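Local coordinates for protein xylulose kinase (PDB 2ITM) that phosphorylates D-xylulose to D-xylulose 5-phosphate with ATP, works as a homodimer and also accepts 1-deoxy-D-xylulose less efficiently, at residues W285-V290 with C383-Q388; N247-S252 with G257-V262; V241-A246 with S389-G394. One frame throughout, in Å; residues are numbered along the deposited sequence.

Contact 1: residues W285-V290 with C383-Q388; sequences WHLMSV and CGIKPQ. With XUL (D-xylulose), chain C.
Torsions bring L287 CD2 to I385 CG1: the leucine is swung off a staggered position (chi1 -93°), bringing CD2 to the 383-388 loop, while I385 sets CG1 opposite its own carbonyl carbon (chi1 -57°) and turns that branch to the same methyl. CD2 of L287 makes both of the closest contacts. It lies 3.6 Å from I385 CG1 and 3.5 Å from C383 CB, and the leucine and isoleucine side chains slide past each other in opposite directions. C383 touches with its methylene. The loop follows helix 358-381, whose V380 also packs on I385. Strand 285-291 alternates its side chains between two faces, so the next residue, M288, reaches the sugar: bent at chi2 and chi3, it brings CE to 3.4 Å from O2 of D-xylulose. H286 lies on that sugar-side face with M288 CB at its ring edge, in plane. No hydrogen bond joins the two segments. The contact is small and wholly apolar, so L287 packs on the loop by van der Waals contact, without directional bonds, while M288 of the same strand lines the sugar pocket.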
loop_
_atom_site.group_PDB
_atom_site.type_symbol
_atom_site.label_atom_id
_atom_site.label_comp_id
_atom_site.label_asym_id
_atom_site.label_seq_id
_atom_site.Cartn_x
_atom_site.Cartn_y
_atom_site.Cartn_z
ATOM N N TRP A 285 8.088 -12.126 -39.892
ATOM C CA TRP A 285 8.469 -12.485 -38.537
ATOM C C TRP A 285 8.110 -11.323 -37.609
ATOM O O TRP A 285 7.957 -10.206 -38.053
ATOM C CB TRP A 285 9.976 -12.703 -38.473
ATOM C CG TRP A 285 10.448 -14.020 -38.912
ATOM C CD1 TRP A 285 10.533 -15.130 -38.166
ATOM C CD2 TRP A 285 10.936 -14.363 -40.201
ATOM N NE1 TRP A 285 11.041 -16.166 -38.905
ATOM C CE2 TRP A 285 11.292 -15.713 -40.167
ATOM C CE3 TRP A 285 11.105 -13.662 -41.390
ATOM C CZ2 TRP A 285 11.803 -16.370 -41.264
ATOM C CZ3 TRP A 285 11.611 -14.312 -42.471
ATOM C CH2 TRP A 285 11.959 -15.653 -42.406
ATOM N N HIS A 286 8.009 -11.592 -36.316
ATOM C CA HIS A 286 7.625 -10.576 -35.347
ATOM C C HIS A 286 8.165 -10.779 -33.943
ATOM O O HIS A 286 8.493 -11.885 -33.536
ATOM C CB HIS A 286 6.111 -10.375 -35.303
ATOM C CG HIS A 286 5.387 -11.342 -34.423
ATOM N ND1 HIS A 286 4.798 -12.486 -34.904
ATOM C CD2 HIS A 286 5.138 -11.327 -33.095
ATOM C CE1 HIS A 286 4.225 -13.135 -33.911
ATOM N NE2 HIS A 286 4.419 -12.452 -32.803
ATOM N N LEU A 287 8.249 -9.682 -33.212
ATOM C CA LEU A 287 8.522 -9.715 -31.795
ATOM C C LEU A 287 7.233 -9.420 -31.064
ATOM O O LEU A 287 6.351 -8.768 -31.589
ATOM C CB LEU A 287 9.574 -8.675 -31.425
ATOM C CG LEU A 287 11.031 -9.102 -31.380
ATOM C CD1 LEU A 287 11.330 -10.104 -32.423
ATOM C CD2 LEU A 287 11.928 -7.919 -31.531
ATOM N N MET A 288 7.133 -9.909 -29.845
ATOM C CA MET A 288 6.027 -9.533 -28.989
ATOM C C MET A 288 6.372 -9.560 -27.510
ATOM O O MET A 288 7.263 -10.276 -27.079
ATOM C CB MET A 288 4.765 -10.340 -29.319
ATOM C CG MET A 288 4.512 -11.540 -28.453
ATOM S SD MET A 288 3.955 -11.103 -26.807
ATOM C CE MET A 288 2.494 -12.091 -26.663
ATOM N N SER A 289 5.660 -8.744 -26.752
ATOM C CA SER A 289 5.819 -8.692 -25.321
ATOM C C SER A 289 4.486 -8.429 -24.666
ATOM O O SER A 289 3.746 -7.557 -25.090
ATOM C CB SER A 289 6.817 -7.609 -24.942
ATOM O OG SER A 289 7.015 -7.582 -23.559
ATOM N N VAL A 290 4.182 -9.199 -23.637
ATOM C CA VAL A 290 3.040 -8.905 -22.808
ATOM C C VAL A 290 3.222 -7.543 -22.161
ATOM O O VAL A 290 4.293 -7.207 -21.693
ATOM C CB VAL A 290 2.761 -9.986 -21.773
ATOM C CG1 VAL A 290 1.550 -9.644 -20.969
ATOM C CG2 VAL A 290 2.551 -11.298 -22.446
ATOM N N CYS A 383 15.856 -4.710 -29.427
ATOM C CA CYS A 383 16.067 -6.012 -30.028
ATOM C C CYS A 383 16.389 -5.829 -31.503
ATOM O O CYS A 383 16.946 -6.707 -32.135
ATOM C CB CYS A 383 14.841 -6.913 -29.841
ATOM S SG CYS A 383 14.533 -7.477 -28.160
ATOM N N GLY A 384 16.033 -4.663 -32.028
ATOM C CA GLY A 384 16.254 -4.319 -33.418
ATOM C C GLY A 384 15.001 -3.891 -34.157
ATOM O O GLY A 384 14.914 -4.048 -35.359
ATOM N N ILE A 385 14.030 -3.350 -33.436
ATOM C CA ILE A 385 12.827 -2.814 -34.051
ATOM C C ILE A 385 12.864 -1.297 -34.052
ATOM O O ILE A 385 13.169 -0.684 -33.046
ATOM C CB ILE A 385 11.568 -3.304 -33.303
ATOM C CG1 ILE A 385 11.519 -4.827 -33.260
ATOM C CG2 ILE A 385 10.318 -2.751 -33.937
ATOM C CD1 ILE A 385 10.821 -5.447 -34.414
ATOM N N LYS A 386 12.554 -0.691 -35.186
ATOM C CA LYS A 386 12.545 0.759 -35.286
ATOM C C LYS A 386 11.332 1.292 -36.033
ATOM O O LYS A 386 11.342 1.425 -37.247
ATOM C CB LYS A 386 13.838 1.257 -35.927
ATOM C CG LYS A 386 13.947 2.767 -36.082
ATOM C CD LYS A 386 13.680 3.506 -34.795
ATOM C CE LYS A 386 12.479 4.422 -34.929
ATOM N NZ LYS A 386 11.595 4.412 -33.722
ATOM N N PRO A 387 10.288 1.601 -35.284
ATOM C CA PRO A 387 9.017 2.010 -35.871
ATOM C C PRO A 387 9.016 3.473 -36.302
ATOM O O PRO A 387 9.583 4.305 -35.619
ATOM C CB PRO A 387 8.021 1.772 -34.741
ATOM C CG PRO A 387 8.814 1.741 -33.524
ATOM C CD PRO A 387 10.153 1.217 -33.874
ATOM N N GLN A 388 8.388 3.760 -37.416
ATOM C CA GLN A 388 8.086 5.135 -37.783
ATOM C C GLN A 388 6.958 5.676 -36.938
ATOM O O GLN A 388 6.933 6.841 -36.568
ATOM C CB GLN A 388 7.655 5.212 -39.236
ATOM C CG GLN A 388 8.515 4.465 -40.215
ATOM C CD GLN A 388 7.936 4.505 -41.610
ATOM O OE1 GLN A 388 7.388 5.517 -42.023
ATOM N NE2 GLN A 388 8.047 3.413 -42.328
HETATM C C1 XUL C . 1.882 -15.732 -25.479
HETATM C C2 XUL C . 0.672 -14.829 -25.652
HETATM C C3 XUL C . -0.498 -15.351 -26.409
HETATM C C4 XUL C . -1.607 -15.473 -25.398
HETATM C C5 XUL C . -2.742 -16.359 -25.869
HETATM O O1 XUL C . 2.733 -15.656 -26.593
HETATM O O2 XUL C . 0.417 -13.835 -24.685
HETATM O O3 XUL C . -0.155 -16.646 -26.808
HETATM O O4 XUL C . -0.997 -16.037 -24.271
HETATM O O5 XUL C . -2.421 -16.876 -27.121
#

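Contact 2: residues N247-S252 with G257-V262; sequences NQAMLS and GVYFAV
M250 pairs with F260, and L251 with Y259, in an antiparallel beta hairpin of strands 249-253 and 257-262, part of the central sheet of the C-terminal FGGY-kinase domain. The M250-F260 pair exchanges two backbone bonds, M250 N to F260 O at 2.8 Å and F260 N to M250 O at 2.9 Å, the latter nearly straight. S252 N binds V258 O firmly, but the return bond from V258 N is weak. V262 N reaches Q248 O at 2.8 Å, beyond the A249-A261 non-hydrogen-bonded pair. CA-H...O contacts fill in between, such as A249 CA to F260 O.

Apolar contacts divide between the faces. On one, A249 CB meets A261 CB at 3.8 Å, and the Y259 side chain, with CG anti to the backbone N (chi1 -172°), passes L251 CB at its ring edge and brings OH over to A249. The hydroxyl is itself hydrogen-bonded to H381 NE2. Without the ring and hydroxyl, as with an alanine here, A249 CB and L251 CB would probably lose their aromatic neighbour and H381 NE2 its partner. On the other face M250 CG rests on F260 CB, and F260 continues away to stack on H286. V258 shares this face, which is the one near the substrate: its side chain comes within about 6 Å of the bound D-xylulose, nearest atoms.

A Met-aromatic contact completes this face: M250, with CG set between the backbone N and the carbonyl carbon (chi1 70°), holds SD 5.4 Å from the F260 ring centroid, obliquely, 40° off the normal.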
loop_
_atom_site.group_PDB
_atom_site.type_symbol
_atom_site.label_atom_id
_atom_site.label_comp_id
_atom_site.label_asym_id
_atom_site.label_seq_id
_atom_site.Cartn_x
_atom_site.Cartn_y
_atom_site.Cartn_z
ATOM N N ASN A 247 8.984 -3.353 -39.157
ATOM C CA ASN A 247 8.912 -2.150 -38.346
ATOM C C ASN A 247 7.534 -1.527 -38.199
ATOM O O ASN A 247 7.405 -0.455 -37.643
ATOM C CB ASN A 247 9.929 -1.110 -38.810
ATOM C CG ASN A 247 11.351 -1.632 -38.785
ATOM O OD1 ASN A 247 11.873 -1.988 -37.739
ATOM N ND2 ASN A 247 11.974 -1.687 -39.942
ATOM N N GLN A 248 6.504 -2.197 -38.687
ATOM C CA GLN A 248 5.163 -1.892 -38.224
ATOM C C GLN A 248 4.948 -2.412 -36.814
ATOM O O GLN A 248 5.342 -3.515 -36.490
ATOM C CB GLN A 248 4.103 -2.447 -39.170
ATOM C CG GLN A 248 4.078 -1.790 -40.533
ATOM C CD GLN A 248 2.977 -2.328 -41.404
ATOM O OE1 GLN A 248 3.131 -3.314 -42.084
ATOM N NE2 GLN A 248 1.857 -1.644 -41.407
ATOM N N ALA A 249 4.332 -1.591 -35.980
ATOM C CA ALA A 249 4.166 -1.908 -34.577
ATOM C C ALA A 249 2.838 -1.414 -34.053
ATOM O O ALA A 249 2.377 -0.339 -34.419
ATOM C CB ALA A 249 5.289 -1.332 -33.769
ATOM N N MET A 250 2.240 -2.216 -33.182
ATOM C CA MET A 250 1.012 -1.853 -32.508
ATOM C C MET A 250 1.102 -2.056 -31.007
ATOM O O MET A 250 1.731 -2.986 -30.540
ATOM C CB MET A 250 -0.174 -2.619 -33.087
ATOM C CG MET A 250 -0.184 -4.095 -32.765
ATOM S SD MET A 250 -1.356 -5.088 -33.696
ATOM C CE MET A 250 -2.801 -4.865 -32.719
ATOM N N LEU A 251 0.463 -1.167 -30.267
ATOM C CA LEU A 251 0.308 -1.305 -28.832
ATOM C C LEU A 251 -1.158 -1.400 -28.472
ATOM O O LEU A 251 -1.913 -0.472 -28.700
ATOM C CB LEU A 251 0.947 -0.127 -28.099
ATOM C CG LEU A 251 0.752 -0.002 -26.592
ATOM C CD1 LEU A 251 1.438 -1.117 -25.852
ATOM C CD2 LEU A 251 1.255 1.324 -26.105
ATOM N N SER A 252 -1.556 -2.534 -27.921
ATOM C CA SER A 252 -2.944 -2.717 -27.557
ATOM C C SER A 252 -3.174 -2.461 -26.088
ATOM O O SER A 252 -2.775 -3.242 -25.242
ATOM C CB SER A 252 -3.464 -4.084 -27.961
ATOM O OG SER A 252 -4.846 -4.203 -27.694
ATOM N N GLY A 257 -3.019 -6.714 -22.742
ATOM C CA GLY A 257 -2.042 -5.770 -23.224
ATOM C C GLY A 257 -0.948 -6.454 -24.010
ATOM O O GLY A 257 -0.392 -7.437 -23.553
ATOM N N VAL A 258 -0.649 -5.925 -25.186
ATOM C CA VAL A 258 0.407 -6.465 -26.028
ATOM C C VAL A 258 1.141 -5.359 -26.762
ATOM O O VAL A 258 0.544 -4.391 -27.184
ATOM C CB VAL A 258 -0.144 -7.412 -27.124
ATOM C CG1 VAL A 258 0.938 -8.318 -27.617
ATOM C CG2 VAL A 258 -1.310 -8.194 -26.637
ATOM N N TYR A 259 2.435 -5.533 -26.941
ATOM C CA TYR A 259 3.153 -4.803 -27.970
ATOM C C TYR A 259 3.626 -5.756 -29.044
ATOM O O TYR A 259 4.349 -6.697 -28.770
ATOM C CB TYR A 259 4.330 -4.033 -27.366
ATOM C CG TYR A 259 5.043 -3.075 -28.298
ATOM C CD1 TYR A 259 4.367 -2.069 -28.949
ATOM C CD2 TYR A 259 6.411 -3.166 -28.501
ATOM C CE1 TYR A 259 5.020 -1.201 -29.784
ATOM C CE2 TYR A 259 7.073 -2.299 -29.336
ATOM C CZ TYR A 259 6.367 -1.317 -29.975
ATOM O OH TYR A 259 7.015 -0.450 -30.801
ATOM N N PHE A 260 3.196 -5.502 -30.269
ATOM C CA PHE A 260 3.447 -6.388 -31.391
ATOM C C PHE A 260 4.141 -5.595 -32.486
ATOM O O PHE A 260 3.636 -4.574 -32.923
ATOM C CB PHE A 260 2.116 -6.943 -31.900
ATOM C CG PHE A 260 2.249 -8.016 -32.926
ATOM C CD1 PHE A 260 1.907 -9.313 -32.635
ATOM C CD2 PHE A 260 2.674 -7.725 -34.192
ATOM C CE1 PHE A 260 2.016 -10.300 -33.577
ATOM C CE2 PHE A 260 2.782 -8.710 -35.145
ATOM C CZ PHE A 260 2.457 -9.994 -34.832
ATOM N N ALA A 261 5.313 -6.050 -32.884
ATOM C CA ALA A 261 6.075 -5.373 -33.905
ATOM C C ALA A 261 6.632 -6.345 -34.923
ATOM O O ALA A 261 7.316 -7.292 -34.572
ATOM C CB ALA A 261 7.174 -4.569 -33.290
ATOM N N VAL A 262 6.335 -6.097 -36.186
ATOM C CA VAL A 262 6.902 -6.857 -37.279
ATOM C C VAL A 262 8.353 -6.490 -37.516
ATOM O O VAL A 262 8.686 -5.331 -37.624
ATOM C CB VAL A 262 6.137 -6.617 -38.570
ATOM C CG1 VAL A 262 6.781 -7.346 -39.695
ATOM C CG2 VAL A 262 4.708 -7.028 -38.422
#

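Contact 3: residues V241-A246 with S389-G394; sequences VGMVDA and SVTLIG
V241 faces T391 and I393, and its side chain can be traced outward from the backbone. CB points toward strand 390-393 and forks there. CG1, roughly anti to the backbone N (chi1 152°), comes to 4.2 Å from T391 CG2. CG2, beside the backbone N, meets the tip of I393, with CD1 4.1 Å away. The valine and isoleucine cross at a slant, and I393 places CD1 there with CG1 between the backbone N and the carbonyl carbon (chi1 56°). Each branch of the valine thus has its own partner, two residues apart on one face of the strand.

Beside it, M243 runs past T391 in the opposite direction. Bends at chi2 and chi3 bring its CE to 4.1 Å from T391 OG1, a van der Waals approach; the hydroxyl is hydrogen-bonded to R417 NE. M250 of the adjoining strand touches V241, M243, T391 and I393 alike, so it bridges the two sides in the buried interior.

Between V241 and M243 the chain turns at G242, where positive phi (96°) and two bonds back into the last turn end helix 233-241. This is a Schellman motif, here setting a helix C-terminus against the face of a central sheet strand in the actin-like ATPase fold of FGGY kinases.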
loop_
_atom_site.group_PDB
_atom_site.type_symbol
_atom_site.label_atom_id
_atom_site.label_comp_id
_atom_site.label_asym_id
_atom_site.label_seq_id
_atom_site.Cartn_x
_atom_site.Cartn_y
_atom_site.Cartn_z
ATOM N N VAL A 241 -5.249 -5.790 -38.221
ATOM C CA VAL A 241 -5.018 -4.397 -37.885
ATOM C C VAL A 241 -4.130 -3.782 -38.945
ATOM O O VAL A 241 -3.989 -2.578 -39.024
ATOM C CB VAL A 241 -4.414 -4.288 -36.469
ATOM C CG1 VAL A 241 -3.570 -3.071 -36.297
ATOM C CG2 VAL A 241 -5.500 -4.342 -35.432
ATOM N N GLY A 242 -3.574 -4.613 -39.808
ATOM C CA GLY A 242 -2.857 -4.192 -40.974
ATOM C C GLY A 242 -1.383 -4.161 -40.703
ATOM O O GLY A 242 -0.589 -3.578 -41.416
ATOM N N MET A 243 -1.008 -4.832 -39.630
ATOM C CA MET A 243 0.372 -4.911 -39.242
ATOM C C MET A 243 1.083 -6.046 -39.942
ATOM O O MET A 243 0.833 -7.202 -39.675
ATOM C CB MET A 243 0.493 -5.015 -37.723
ATOM C CG MET A 243 1.500 -4.073 -37.110
ATOM S SD MET A 243 0.871 -2.541 -36.453
ATOM C CE MET A 243 -0.037 -1.924 -37.819
ATOM N N VAL A 244 1.974 -5.699 -40.851
ATOM C CA VAL A 244 2.176 -6.483 -42.046
ATOM C C VAL A 244 3.614 -6.444 -42.571
ATOM O O VAL A 244 4.093 -7.418 -43.119
ATOM C CB VAL A 244 1.172 -6.084 -43.124
ATOM C CG1 VAL A 244 1.837 -5.909 -44.457
ATOM C CG2 VAL A 244 0.023 -7.059 -43.180
ATOM N N ASP A 245 4.298 -5.326 -42.388
ATOM C CA ASP A 245 5.664 -5.187 -42.871
ATOM C C ASP A 245 6.662 -4.782 -41.790
ATOM O O ASP A 245 6.293 -4.233 -40.769
ATOM C CB ASP A 245 5.731 -4.195 -44.026
ATOM C CG ASP A 245 5.158 -4.756 -45.288
ATOM O OD1 ASP A 245 5.481 -5.877 -45.671
ATOM O OD2 ASP A 245 4.372 -4.110 -45.990
ATOM N N ALA A 246 7.933 -5.045 -42.053
ATOM C CA ALA A 246 9.006 -4.723 -41.136
ATOM C C ALA A 246 8.871 -3.358 -40.479
ATOM O O ALA A 246 8.669 -2.353 -41.144
ATOM C CB ALA A 246 10.331 -4.845 -41.816
ATOM N N SER A 389 6.005 4.806 -36.660
ATOM C CA SER A 389 4.930 5.118 -35.757
ATOM C C SER A 389 4.520 3.865 -35.015
ATOM O O SER A 389 4.873 2.778 -35.407
ATOM C CB SER A 389 3.745 5.695 -36.525
ATOM O OG SER A 389 3.442 6.998 -36.090
ATOM N N VAL A 390 3.766 4.051 -33.951
ATOM C CA VAL A 390 3.139 2.957 -33.273
ATOM C C VAL A 390 1.631 3.103 -33.334
ATOM O O VAL A 390 1.082 4.071 -32.868
ATOM C CB VAL A 390 3.619 2.860 -31.826
ATOM C CG1 VAL A 390 2.762 1.916 -31.040
ATOM C CG2 VAL A 390 5.049 2.430 -31.784
ATOM N N THR A 391 0.992 2.122 -33.941
ATOM C CA THR A 391 -0.431 2.013 -33.888
ATOM C C THR A 391 -0.958 1.766 -32.508
ATOM O O THR A 391 -0.505 0.875 -31.814
ATOM C CB THR A 391 -0.941 0.968 -34.876
ATOM O OG1 THR A 391 -1.197 1.592 -36.128
ATOM C CG2 THR A 391 -2.300 0.496 -34.476
ATOM N N LEU A 392 -1.933 2.557 -32.114
ATOM C CA LEU A 392 -2.417 2.552 -30.757
ATOM C C LEU A 392 -3.909 2.266 -30.770
ATOM O O LEU A 392 -4.686 3.029 -31.278
ATOM C CB LEU A 392 -2.121 3.899 -30.115
ATOM C CG LEU A 392 -2.353 4.111 -28.631
ATOM C CD1 LEU A 392 -1.633 3.109 -27.768
ATOM C CD2 LEU A 392 -1.962 5.491 -28.265
ATOM N N ILE A 393 -4.286 1.130 -30.202
ATOM C CA ILE A 393 -5.674 0.720 -30.165
ATOM C C ILE A 393 -6.051 0.126 -28.819
ATOM O O ILE A 393 -5.198 -0.120 -27.982
ATOM C CB ILE A 393 -5.972 -0.278 -31.282
ATOM C CG1 ILE A 393 -5.040 -1.474 -31.191
ATOM C CG2 ILE A 393 -5.854 0.382 -32.636
ATOM C CD1 ILE A 393 -5.637 -2.699 -31.650
ATOM N N GLY A 394 -7.346 -0.104 -28.634
ATOM C CA GLY A 394 -7.863 -0.692 -27.418
ATOM C C GLY A 394 -8.557 0.341 -26.565
ATOM O O GLY A 394 -8.366 1.526 -26.758
#

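Overall arrangement
All three contacts reach one mixed sheet of the C-terminal FGGY domain, in which strands 285-291, 257-262, 249-253 and 390-393 lie side by side in that order. Contact 2 is the hairpin in the middle; its centre is about 7 Å from that of contact 1 and about 6 Å from that of contact 3, while the centres of contacts 1 and 3 are about 11 Å apart. Along the chain, 241-246 runs directly into 247-252, and 383-388 directly into 389-394, so contact 3 spans the other two and contact 2 precedes contact 1. The sheet thus links a D-xylulose-lining strand with the end of helix 233-241, which begins at the probable proton acceptor D233.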